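Methyltransferase domain-containing protein (Serratia marcescens, PDB 7CLU) acts as an S-adenosyl-L-methionine-dependent O-methyltransferase in the prodigiosin pathway, recognising its substrate by an induced-fit mechanism. Local coordinates at residues 143-146 with 147-151; 202-205 with 206-210; 92-95 with 96-99. All coordinates share one frame; numbering follows the deposited sequence.

Contact 1 (143-146 with 147-151)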
loop_
_atom_site.group_PDB
_atom_site.type_symbol
_atom_site.label_atom_id
_atom_site.label_comp_id
_atom_site.label_asym_id
_atom_site.label_seq_id
_atom_site.Cartn_x
_atom_site.Cartn_y
_atom_site.Cartn_z
ATOM N N ALA A 143 -18.185 -15.223 8.469
ATOM C CA ALA A 143 -19.360 -14.886 7.673
ATOM C C ALA A 143 -19.221 -13.503 7.040
ATOM O O ALA A 143 -19.482 -13.333 5.847
ATOM C CB ALA A 143 -20.618 -14.970 8.540
ATOM N N ASP A 144 -18.805 -12.497 7.827
ATOM C CA ASP A 144 -18.574 -11.167 7.260
ATOM C C ASP A 144 -17.580 -11.236 6.112
ATOM O O ASP A 144 -17.745 -10.560 5.087
ATOM C CB ASP A 144 -18.034 -10.199 8.314
ATOM C CG ASP A 144 -19.004 -9.942 9.448
ATOM O OD1 ASP A 144 -20.184 -10.329 9.332
ATOM O OD2 ASP A 144 -18.563 -9.330 10.458
ATOM N N PHE A 145 -16.518 -12.022 6.289
ATOM C CA PHE A 145 -15.515 -12.176 5.246
ATOM C C PHE A 145 -16.130 -12.788 3.995
ATOM O O PHE A 145 -15.943 -12.289 2.875
ATOM C CB PHE A 145 -14.375 -13.042 5.781
ATOM C CG PHE A 145 -13.387 -13.484 4.738
ATOM C CD1 PHE A 145 -12.435 -12.607 4.250
ATOM C CD2 PHE A 145 -13.387 -14.791 4.274
ATOM C CE1 PHE A 145 -11.508 -13.009 3.306
ATOM C CE2 PHE A 145 -12.468 -15.206 3.323
ATOM C CZ PHE A 145 -11.521 -14.310 2.840
ATOM N N GLN A 146 -16.894 -13.862 4.173
ATOM C CA GLN A 146 -17.398 -14.585 3.017
ATOM C C GLN A 146 -18.461 -13.781 2.280
ATOM O O GLN A 146 -18.534 -13.838 1.048
ATOM C CB GLN A 146 -17.901 -15.956 3.466
ATOM C CG GLN A 146 -16.736 -16.848 3.944
ATOM C CD GLN A 146 -17.089 -18.308 4.082
ATOM O OE1 GLN A 146 -18.028 -18.670 4.793
ATOM N NE2 GLN A 146 -16.325 -19.163 3.416
ATOM N N GLU A 147 -19.253 -12.988 3.002
ATOM C CA GLU A 147 -20.242 -12.159 2.331
ATOM C C GLU A 147 -19.577 -11.009 1.577
ATOM O O GLU A 147 -20.051 -10.615 0.508
ATOM C CB GLU A 147 -21.279 -11.653 3.338
ATOM C CG GLU A 147 -22.378 -10.806 2.703
ATOM C CD GLU A 147 -23.747 -11.476 2.728
ATOM O OE1 GLU A 147 -23.913 -12.480 3.459
ATOM O OE2 GLU A 147 -24.651 -11.003 1.999
ATOM N N PHE A 148 -18.473 -10.475 2.091
ATOM C CA PHE A 148 -17.704 -9.529 1.294
ATOM C C PHE A 148 -17.167 -10.186 0.023
ATOM O O PHE A 148 -17.338 -9.663 -1.086
ATOM C CB PHE A 148 -16.567 -8.956 2.120
ATOM C CG PHE A 148 -15.688 -8.040 1.350
ATOM C CD1 PHE A 148 -16.123 -6.757 1.032
ATOM C CD2 PHE A 148 -14.442 -8.452 0.924
ATOM C CE1 PHE A 148 -15.315 -5.889 0.314
ATOM C CE2 PHE A 148 -13.623 -7.589 0.206
ATOM C CZ PHE A 148 -14.066 -6.307 -0.102
ATOM N N LEU A 149 -16.492 -11.328 0.170
ATOM C CA LEU A 149 -15.948 -12.022 -0.992
ATOM C C LEU A 149 -17.031 -12.373 -1.997
ATOM O O LEU A 149 -16.772 -12.393 -3.203
ATOM C CB LEU A 149 -15.236 -13.303 -0.554
ATOM C CG LEU A 149 -13.791 -13.216 -0.072
ATOM C CD1 LEU A 149 -13.241 -14.623 0.005
ATOM C CD2 LEU A 149 -12.938 -12.336 -0.988
ATOM N N GLY A 150 -18.235 -12.688 -1.515
ATOM C CA GLY A 150 -19.304 -13.094 -2.410
ATOM C C GLY A 150 -19.593 -12.050 -3.467
ATOM O O GLY A 150 -19.815 -12.380 -4.632
ATOM N N LYS A 151 -19.560 -10.774 -3.078
ATOM C CA LYS A 151 -19.725 -9.688 -4.034
ATOM C C LYS A 151 -18.702 -9.781 -5.157
ATOM O O LYS A 151 -19.054 -9.693 -6.341
ATOM C CB LYS A 151 -19.597 -8.340 -3.322
ATOM C CG LYS A 151 -20.817 -7.940 -2.516
ATOM C CD LYS A 151 -20.435 -7.160 -1.263
ATOM C CE LYS A 151 -19.252 -6.218 -1.494
ATOM N NZ LYS A 151 -19.256 -5.076 -0.533
#

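Contact 2 (202-205 with 206-210)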
loop_
_atom_site.group_PDB
_atom_site.type_symbol
_atom_site.label_atom_id
_atom_site.label_comp_id
_atom_site.label_asym_id
_atom_site.label_seq_id
_atom_site.Cartn_x
_atom_site.Cartn_y
_atom_site.Cartn_z
ATOM N N GLN A 202 -21.334 -25.100 13.145
ATOM C CA GLN A 202 -21.571 -23.765 13.696
ATOM C C GLN A 202 -22.165 -22.821 12.657
ATOM O O GLN A 202 -23.069 -22.041 12.976
ATOM C CB GLN A 202 -20.277 -23.170 14.247
ATOM C CG GLN A 202 -19.605 -24.008 15.290
ATOM C CD GLN A 202 -18.773 -25.102 14.670
ATOM O OE1 GLN A 202 -19.298 -26.142 14.267
ATOM N NE2 GLN A 202 -17.470 -24.865 14.566
ATOM N N ALA A 203 -21.665 -22.863 11.417
ATOM C CA ALA A 203 -22.100 -21.933 10.375
ATOM C C ALA A 203 -23.406 -22.327 9.693
ATOM O O ALA A 203 -23.908 -21.549 8.867
ATOM C CB ALA A 203 -21.017 -21.796 9.298
ATOM N N SER A 204 -23.971 -23.498 10.007
ATOM C CA SER A 204 -24.997 -24.066 9.134
ATOM C C SER A 204 -26.354 -23.391 9.329
ATOM O O SER A 204 -27.005 -23.007 8.350
ATOM C CB SER A 204 -25.088 -25.582 9.340
ATOM O OG SER A 204 -25.805 -25.919 10.511
ATOM N N ALA A 205 -26.789 -23.216 10.583
ATOM C CA ALA A 205 -28.091 -22.597 10.832
ATOM C C ALA A 205 -28.169 -21.187 10.247
ATOM O O ALA A 205 -29.219 -20.781 9.729
ATOM C CB ALA A 205 -28.387 -22.574 12.333
ATOM N N PHE A 206 -27.068 -20.431 10.310
ATOM C CA PHE A 206 -27.054 -19.071 9.772
ATOM C C PHE A 206 -27.254 -19.080 8.258
ATOM O O PHE A 206 -28.069 -18.321 7.716
ATOM C CB PHE A 206 -25.738 -18.383 10.153
ATOM C CG PHE A 206 -25.520 -17.049 9.479
ATOM C CD1 PHE A 206 -26.196 -15.916 9.914
ATOM C CD2 PHE A 206 -24.631 -16.927 8.420
ATOM C CE1 PHE A 206 -25.997 -14.689 9.296
ATOM C CE2 PHE A 206 -24.426 -15.705 7.797
ATOM C CZ PHE A 206 -25.108 -14.583 8.234
ATOM N N LEU A 207 -26.516 -19.944 7.559
ATOM C CA LEU A 207 -26.683 -20.069 6.117
ATOM C C LEU A 207 -28.083 -20.569 5.768
ATOM O O LEU A 207 -28.699 -20.098 4.799
ATOM C CB LEU A 207 -25.608 -21.002 5.554
ATOM C CG LEU A 207 -25.666 -21.233 4.042
ATOM C CD1 LEU A 207 -24.971 -20.101 3.302
ATOM C CD2 LEU A 207 -25.083 -22.595 3.654
ATOM N N ARG A 208 -28.605 -21.511 6.554
ATOM C CA ARG A 208 -29.973 -21.967 6.346
ATOM C C ARG A 208 -30.948 -20.801 6.436
ATOM O O ARG A 208 -31.870 -20.683 5.615
ATOM C CB ARG A 208 -30.323 -23.051 7.366
ATOM C CG ARG A 208 -31.269 -24.122 6.839
ATOM C CD ARG A 208 -31.485 -25.233 7.863
ATOM N NE ARG A 208 -30.620 -26.391 7.635
ATOM C CZ ARG A 208 -29.584 -26.722 8.406
ATOM N NH1 ARG A 208 -29.268 -25.984 9.463
ATOM N NH2 ARG A 208 -28.859 -27.797 8.118
ATOM N N ASP A 209 -30.742 -19.918 7.415
ATOM C CA ASP A 209 -31.603 -18.754 7.568
ATOM C C ASP A 209 -31.475 -17.816 6.376
ATOM O O ASP A 209 -32.484 -17.306 5.872
ATOM C CB ASP A 209 -31.264 -18.031 8.873
ATOM C CG ASP A 209 -31.634 -18.853 10.103
ATOM O OD1 ASP A 209 -32.527 -19.716 9.988
ATOM O OD2 ASP A 209 -31.027 -18.654 11.177
ATOM N N LYS A 210 -30.247 -17.593 5.895
ATOM C CA LYS A 210 -30.052 -16.705 4.753
ATOM C C LYS A 210 -30.681 -17.282 3.491
ATOM O O LYS A 210 -31.325 -16.551 2.718
ATOM C CB LYS A 210 -28.561 -16.446 4.524
ATOM C CG LYS A 210 -28.025 -15.189 5.206
ATOM C CD LYS A 210 -28.333 -15.191 6.696
ATOM C CE LYS A 210 -28.615 -13.789 7.197
ATOM N NZ LYS A 210 -27.502 -12.858 6.851
#

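Contact 3 (92-95 with 96-99)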
loop_
_atom_site.group_PDB
_atom_site.type_symbol
_atom_site.label_atom_id
_atom_site.label_comp_id
_atom_site.label_asym_id
_atom_site.label_seq_id
_atom_site.Cartn_x
_atom_site.Cartn_y
_atom_site.Cartn_z
ATOM N N LEU A 92 -16.877 -0.877 -0.006
ATOM C CA LEU A 92 -15.561 -1.449 0.252
ATOM C C LEU A 92 -15.170 -1.404 1.725
ATOM O O LEU A 92 -14.050 -1.796 2.065
ATOM C CB LEU A 92 -14.513 -0.729 -0.611
ATOM C CG LEU A 92 -14.544 -1.113 -2.090
ATOM C CD1 LEU A 92 -13.489 -0.391 -2.925
ATOM C CD2 LEU A 92 -14.430 -2.628 -2.250
ATOM N N GLY A 93 -16.079 -0.972 2.606
ATOM C CA GLY A 93 -15.716 -0.761 3.999
ATOM C C GLY A 93 -15.174 -1.999 4.692
ATOM O O GLY A 93 -14.269 -1.903 5.528
ATOM N N TRP A 94 -15.709 -3.178 4.365
ATOM C CA TRP A 94 -15.194 -4.366 5.042
ATOM C C TRP A 94 -13.722 -4.570 4.728
ATOM O O TRP A 94 -12.925 -4.857 5.628
ATOM C CB TRP A 94 -15.978 -5.633 4.685
ATOM C CG TRP A 94 -15.432 -6.805 5.488
ATOM C CD1 TRP A 94 -15.880 -7.249 6.707
ATOM C CD2 TRP A 94 -14.294 -7.618 5.161
ATOM N NE1 TRP A 94 -15.110 -8.305 7.136
ATOM C CE2 TRP A 94 -14.126 -8.546 6.209
ATOM C CE3 TRP A 94 -13.407 -7.656 4.080
ATOM C CZ2 TRP A 94 -13.108 -9.499 6.203
ATOM C CZ3 TRP A 94 -12.394 -8.600 4.081
ATOM C CH2 TRP A 94 -12.255 -9.507 5.131
ATOM N N LEU A 95 -13.335 -4.424 3.457
ATOM C CA LEU A 95 -11.925 -4.579 3.114
ATOM C C LEU A 95 -11.075 -3.540 3.828
ATOM O O LEU A 95 -10.000 -3.855 4.355
ATOM C CB LEU A 95 -11.734 -4.492 1.605
ATOM C CG LEU A 95 -10.317 -4.644 1.030
ATOM C CD1 LEU A 95 -9.704 -5.964 1.475
ATOM C CD2 LEU A 95 -10.350 -4.550 -0.505
ATOM N N GLY A 96 -11.545 -2.294 3.860
ATOM C CA GLY A 96 -10.815 -1.258 4.566
ATOM C C GLY A 96 -10.527 -1.620 6.008
ATOM O O GLY A 96 -9.406 -1.433 6.494
ATOM N N ARG A 97 -11.535 -2.136 6.719
ATOM C CA ARG A 97 -11.302 -2.470 8.119
ATOM C C ARG A 97 -10.470 -3.740 8.261
ATOM O O ARG A 97 -9.677 -3.853 9.202
ATOM C CB ARG A 97 -12.621 -2.605 8.883
ATOM C CG ARG A 97 -12.410 -2.561 10.401
ATOM C CD ARG A 97 -13.713 -2.637 11.193
ATOM N NE ARG A 97 -14.529 -3.768 10.775
ATOM C CZ ARG A 97 -14.474 -4.979 11.322
ATOM N NH1 ARG A 97 -13.640 -5.229 12.334
ATOM N NH2 ARG A 97 -15.258 -5.943 10.852
ATOM N N HIS A 98 -10.618 -4.687 7.331
ATOM C CA HIS A 98 -9.719 -5.838 7.297
ATOM C C HIS A 98 -8.270 -5.390 7.131
ATOM O O HIS A 98 -7.362 -5.921 7.782
ATOM C CB HIS A 98 -10.132 -6.778 6.160
ATOM C CG HIS A 98 -9.400 -8.089 6.146
ATOM N ND1 HIS A 98 -9.419 -8.969 7.207
ATOM C CD2 HIS A 98 -8.654 -8.680 5.182
ATOM C CE1 HIS A 98 -8.708 -10.041 6.903
ATOM N NE2 HIS A 98 -8.235 -9.891 5.678
ATOM N N ILE A 99 -8.044 -4.398 6.270
ATOM C CA ILE A 99 -6.711 -3.830 6.093
ATOM C C ILE A 99 -6.258 -3.110 7.362
ATOM O O ILE A 99 -5.172 -3.372 7.887
ATOM C CB ILE A 99 -6.691 -2.895 4.863
ATOM C CG1 ILE A 99 -6.682 -3.725 3.574
ATOM C CG2 ILE A 99 -5.468 -1.971 4.909
ATOM C CD1 ILE A 99 -7.266 -3.029 2.342
HETATM O O HOH W 1 -16.099 -8.697 10.322
#

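Contact 1 (143-146 with 147-151)
Leu149 lies over one face of the Phe145 ring, one turn further along helix 139-152. Its CG stands 3.8 Å above the plane of the Phe145 ring, displaced toward the rim, and makes a CH-pi contact. Its CD1 reaches the end of the same ring, 3.3 Å from Phe145 CZ, which is tight. Two torsions bring the groups together. Phe145 CG is anti to the backbone N (chi1 170°), and Leu149 CG is anti to its carbonyl carbon (chi1 -84°). The two side chains cross obliquely.

The backbone here keeps the regular i to i+4 bonds. Leu149 N bonds to Phe145 O at 2.9 Å. Gly150 N meets Gln146 O at 2.8 Å. Gln146 contributes to the S-adenosyl-L-homocysteine site, with Glu199 close by. Its NE2 makes a weak hydrogen bond to Gly176 O. Leu149 is also near Arg331 of that site. The Phe148 ring, like Phe145, faces helix 93-107, and it meets the rings of Trp94 and Phe152. Helix 139-152 thus packs against helix 93-107 through Phe145, Phe148 and Asp144, while Glu147 touches the loop at Ile179.

Contact 2 (202-205 with 206-210)
Ser204 and Arg208 meet in a local contact within one helix, one turn apart on helix 201-214. That helix is the crossover of a beta-alpha-beta unit, between strands 194-199 and 221-224 of the Rossmann-like methyltransferase sheet. The two residues carry the main side-chain approach. Arg208 NH1 comes to 3.6 Å from Ser204 OG and 3.8 Å from Ala205 CA. The guanidinium is oblique to both. The bend of the Arg208 chain at chi3 (-97°) folds its end back along the helix. The firm polar partner of this group lies elsewhere: Arg208 NH2 donates to Val222 O on strand 221-224. That bond ties the arginine to the neighbouring strand, with Ser204 beside it.

The backbone supplies the other bonds. Arg208 N donates to Ser204 O at 2.8 Å. Asp209 N donates to Ala205 O at 2.9 Å. The bond from Leu207 N to Ala203 O is weak, at 3.3 Å. The Asp209 carboxylate also turns back toward this turn. Its OD2 lies 3.1 Å from Ala205 O, and both atoms are acceptors, so the approach is probably unfavourable.

On a different side of the helix, Lys210 CD lies over a face of the Phe206 ring, 3.5 Å above its plane and displaced toward the rim. Leu207 and Ser204 are buried toward the sheet. Leu207 touches Ile197 and Glu199 of strand 194-199, as well as Val222. Ser204 packs on Glu199 and on Val222 and Glu224 of strand 221-224, so the helix lies against both strands that it connects.

Contact 3 (92-95 with 96-99)
Trp94 and His98 form an offset stack one turn apart at the start of helix 93-107, with Leu92 at the N-cap position. The Trp94 six-membered ring and the His98 ring have centroids 4.5 Å apart and planes at 18°. The side chains lie side by side and point the same way. For both, CG is anti to the backbone N (chi1 -177° and -172°), which aligns the two rings along one side of the helix. Trp94 CH2 sits over a face of the imidazole, 3.3 Å from His98 CG. A CH-pi contact adds to the stack: His98 CB lies over the Trp94 six-membered ring, 3.8 Å from its centroid. The His98 ring also meets that of Phe102.

The apolar contact is between Leu95 and Ile99. Leu95 CG touches Ile99 CD1 at 3.7 Å. This buried side of the helix faces the dimer partner: Leu95 packs on Met12 and Ile99 on Phe15 of the second subunit. Leu95 also touches Phe148 of helix 139-152.

The backbone bonds start at the cap. Gly96 N donates to Leu92 O at 3.1 Å. Arg97 N, His98 N and Ile99 N follow, bonding to Gly93 O, Trp94 O and Leu95 O.

The last group is polar and passes through water. Arg97 bends at chi3, and its guanidinium end lies oblique to the indole. One water lies at the edges of both flat groups, in their planes. It accepts weak hydrogen bonds from Trp94 NE1 at 3.4 Å and from Arg97 NH2 at 2.9 Å.

All three contacts lie within single helices, yet they face different surroundings. Contact 1 is mostly at the surface but nearest the chain centre, and includes a cofactor-site residue. Contacts 2 and 3 are partly buried, the first against the sheet and the second against helix 139-152 and the other subunit. Contact 1 bridges the others. Its Phe145 CD1 meets Trp94 CH2 of contact 3 at 3.2 Å, and its Ala143 CB meets Phe206 CE2 of contact 2 at 3.9 Å. Contacts 2 and 3 do not touch; their nearest atoms are about 12 Å apart. Aromatic packing dominates contacts 1 and 3. In contact 2 a serine and an arginine only approach each other, and the arginine bonds to the strand.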